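Local coordinates for putative branched-chain amino acid transport system substrate-binding protein (Rhodopseudomonas palustris, PDB 3TX6) that probably binds p-coumaric acid and related aromatic acids in the periplasm as the solute-binding component of an ABC transporter, at residues A[25-30]-A[284-289]. Numbering follows the deposited sequence. Where two conformers were deposited one is given.
With ENO (3-(4-hydroxy-phenyl)pyruvic acid), chain D.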
loop_
_atom_site.group_PDB
_atom_site.type_symbol
_atom_site.label_atom_id
_atom_site.label_comp_id
_atom_site.label_asym_id
_atom_site.label_seq_id
_atom_site.Cartn_x
_atom_site.Cartn_y
_atom_site.Cartn_z
ATOM N N ILE A 25 4.149 8.006 -8.725
ATOM C CA ILE A 25 3.503 8.853 -9.717
ATOM C C ILE A 25 1.973 8.882 -9.563
ATOM O O ILE A 25 1.377 9.976 -9.502
ATOM C CB ILE A 25 3.956 8.512 -11.159
ATOM C CG1 ILE A 25 5.378 9.038 -11.380
ATOM C CG2 ILE A 25 3.005 9.121 -12.204
ATOM C CD1 ILE A 25 6.091 8.495 -12.626
ATOM N N PRO A 26 1.331 7.717 -9.442
ATOM C CA PRO A 26 -0.107 7.784 -9.230
ATOM C C PRO A 26 -0.558 8.385 -7.897
ATOM O O PRO A 26 -1.628 9.002 -7.798
ATOM C CB PRO A 26 -0.550 6.301 -9.308
ATOM C CG PRO A 26 0.518 5.647 -10.138
ATOM C CD PRO A 26 1.772 6.339 -9.721
ATOM N N GLU A 27 0.277 8.194 -6.881
ATOM C CA GLU A 27 0.013 8.817 -5.584
ATOM C C GLU A 27 0.003 10.327 -5.666
ATOM O O GLU A 27 -0.886 10.990 -5.090
ATOM C CB GLU A 27 1.023 8.300 -4.556
ATOM C CG GLU A 27 0.713 6.857 -4.219
ATOM C CD GLU A 27 1.739 6.046 -3.451
ATOM O OE1 GLU A 27 2.849 6.495 -3.185
ATOM O OE2 GLU A 27 1.367 4.878 -3.152
ATOM N N ARG A 28 0.991 10.885 -6.367
ATOM C CA ARG A 28 1.058 12.323 -6.578
ATOM C C ARG A 28 -0.102 12.789 -7.464
ATOM O O ARG A 28 -0.754 13.781 -7.169
ATOM C CB ARG A 28 2.395 12.692 -7.217
ATOM C CG ARG A 28 2.470 14.131 -7.698
ATOM C CD ARG A 28 3.927 14.576 -7.887
ATOM N NE ARG A 28 4.018 15.959 -8.343
ATOM C CZ ARG A 28 3.874 16.329 -9.614
ATOM N NH1 ARG A 28 3.953 17.617 -9.946
ATOM N NH2 ARG A 28 3.642 15.403 -10.543
ATOM N N ASN A 29 -0.369 12.059 -8.535
ATOM C CA ASN A 29 -1.432 12.462 -9.455
ATOM C C ASN A 29 -2.818 12.430 -8.790
ATOM O O ASN A 29 -3.695 13.211 -9.130
ATOM C CB ASN A 29 -1.437 11.616 -10.715
ATOM C CG ASN A 29 -0.290 11.912 -11.656
ATOM O OD1 ASN A 29 0.363 12.929 -11.547
ATOM N ND2 ASN A 29 -0.071 11.012 -12.607
ATOM N N ALA A 30 -3.032 11.529 -7.831
ATOM C CA ALA A 30 -4.325 11.404 -7.226
ATOM C C ALA A 30 -4.666 12.679 -6.425
ATOM O O ALA A 30 -5.854 12.921 -6.123
ATOM C CB ALA A 30 -4.367 10.178 -6.297
ATOM N N ALA A 284 -2.583 4.952 -6.275
ATOM C CA ALA A 284 -3.376 6.189 -6.348
ATOM C C ALA A 284 -4.386 6.231 -5.162
ATOM O O ALA A 284 -4.664 7.271 -4.591
ATOM C CB ALA A 284 -4.120 6.282 -7.665
ATOM N N ALA A 285 -4.992 5.074 -4.890
ATOM C CA ALA A 285 -6.004 4.941 -3.888
ATOM C C ALA A 285 -5.485 5.271 -2.500
ATOM O O ALA A 285 -6.260 5.762 -1.674
ATOM C CB ALA A 285 -6.605 3.541 -3.956
ATOM N N HIS A 286 -4.222 4.992 -2.202
ATOM C CA HIS A 286 -3.728 5.275 -0.851
ATOM C C HIS A 286 -3.657 6.754 -0.561
ATOM O O HIS A 286 -4.042 7.159 0.538
ATOM C CB HIS A 286 -2.400 4.600 -0.554
ATOM C CG HIS A 286 -2.431 3.110 -0.651
ATOM N ND1 HIS A 286 -3.464 2.333 -0.195
ATOM C CD2 HIS A 286 -1.485 2.239 -1.181
ATOM C CE1 HIS A 286 -3.157 1.025 -0.424
ATOM N NE2 HIS A 286 -1.963 0.971 -1.025
ATOM N N SER A 287 -3.148 7.570 -1.490
ATOM C CA SER A 287 -3.170 9.011 -1.258
ATOM C C SER A 287 -4.603 9.572 -1.252
ATOM O O SER A 287 -4.962 10.366 -0.384
ATOM C CB SER A 287 -2.242 9.809 -2.190
ATOM O OG SER A 287 -2.605 9.569 -3.460
ATOM N N PHE A 288 -5.444 9.126 -2.179
ATOM C CA PHE A 288 -6.850 9.513 -2.191
ATOM C C PHE A 288 -7.517 9.198 -0.843
ATOM O O PHE A 288 -8.219 10.031 -0.272
ATOM C CB PHE A 288 -7.560 8.813 -3.344
ATOM C CG PHE A 288 -8.999 9.161 -3.496
ATOM C CD1 PHE A 288 -9.374 10.266 -4.254
ATOM C CD2 PHE A 288 -9.988 8.374 -2.956
ATOM C CE1 PHE A 288 -10.686 10.579 -4.455
ATOM C CE2 PHE A 288 -11.322 8.687 -3.177
ATOM C CZ PHE A 288 -11.661 9.798 -3.906
ATOM N N ASP A 289 -7.300 7.979 -0.360
ATOM C CA ASP A 289 -7.943 7.534 0.879
ATOM C C ASP A 289 -7.405 8.299 2.091
ATOM O O ASP A 289 -8.135 8.538 3.037
ATOM C CB ASP A 289 -7.718 6.056 1.073
ATOM C CG ASP A 289 -8.520 5.203 0.118
ATOM O OD1 ASP A 289 -9.356 5.767 -0.621
ATOM O OD2 ASP A 289 -8.350 3.968 0.161
HETATM O O4 ENO D . 5.773 -1.243 0.621
HETATM C C9 ENO D . 3.143 -0.344 -1.356
HETATM C C8 ENO D . 1.782 -0.199 -1.184
HETATM C C7 ENO D . 0.948 -1.318 -1.033
HETATM C C6 ENO D . 1.534 -2.567 -0.963
HETATM C C5 ENO D . 2.903 -2.731 -1.154
HETATM C C4 ENO D . 3.733 -1.612 -1.340
HETATM O O3 ENO D . -0.412 -1.112 -0.837
HETATM C C3 ENO D . 5.201 -1.776 -1.615
HETATM C C2 ENO D . 6.157 -1.642 -0.492
HETATM C C1 ENO D . 7.565 -1.871 -0.785
HETATM O O2 ENO D . 8.384 -1.707 0.143
HETATM O O1 ENO D . 7.939 -2.232 -1.940
#
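S287 reaches across to the backbone of helix 21-29 and gives its OG proton to E27 O, 2.8 Å away. Its chi1 of 59° sets OG between its own backbone N and carbonyl carbon, and the hydroxyl meets the oxygen in the carbonyl plane, on a lone pair, with a C=O...OG angle of 116°. A30, A284 and S287 are small, and the axes of 25-29 and 284-289 pass 7.4 Å apart at 33°. A30 points its CB at the facing helix, where it lies 3.4 Å from both A284 O and S287 OG. A284 CB meets P26 CB at 3.9 Å and, in a different direction, A30 CB at 4.1 Å, and it also lies against P26 O.

E27 and H286 extend from the same join toward the ligand pocket. E27 OE2 lies at the edge of the H286 imidazole, near its plane, 4.4 Å from H286 CD2 and too far for a bond, while OE1 is hydrogen-bonded to S77 OG. H286 NE2 shares a short hydrogen bond of 2.6 Å with the phenolic O3 of 3-(4-hydroxy-phenyl)pyruvic acid, which also lies near the ring plane. A leucine in place of H286 would probably leave that phenol oxygen without this polar mate, weakening the grip on the aromatic end of the ligand.

The pairing joins an early helix to one some 250 residues later, a long-range return within the two-lobed periplasmic binding protein fold. Helix 261-275 covers its flank, Y271 touching P26 and L267 touching F288, and the loop residue S281 also packs on P26.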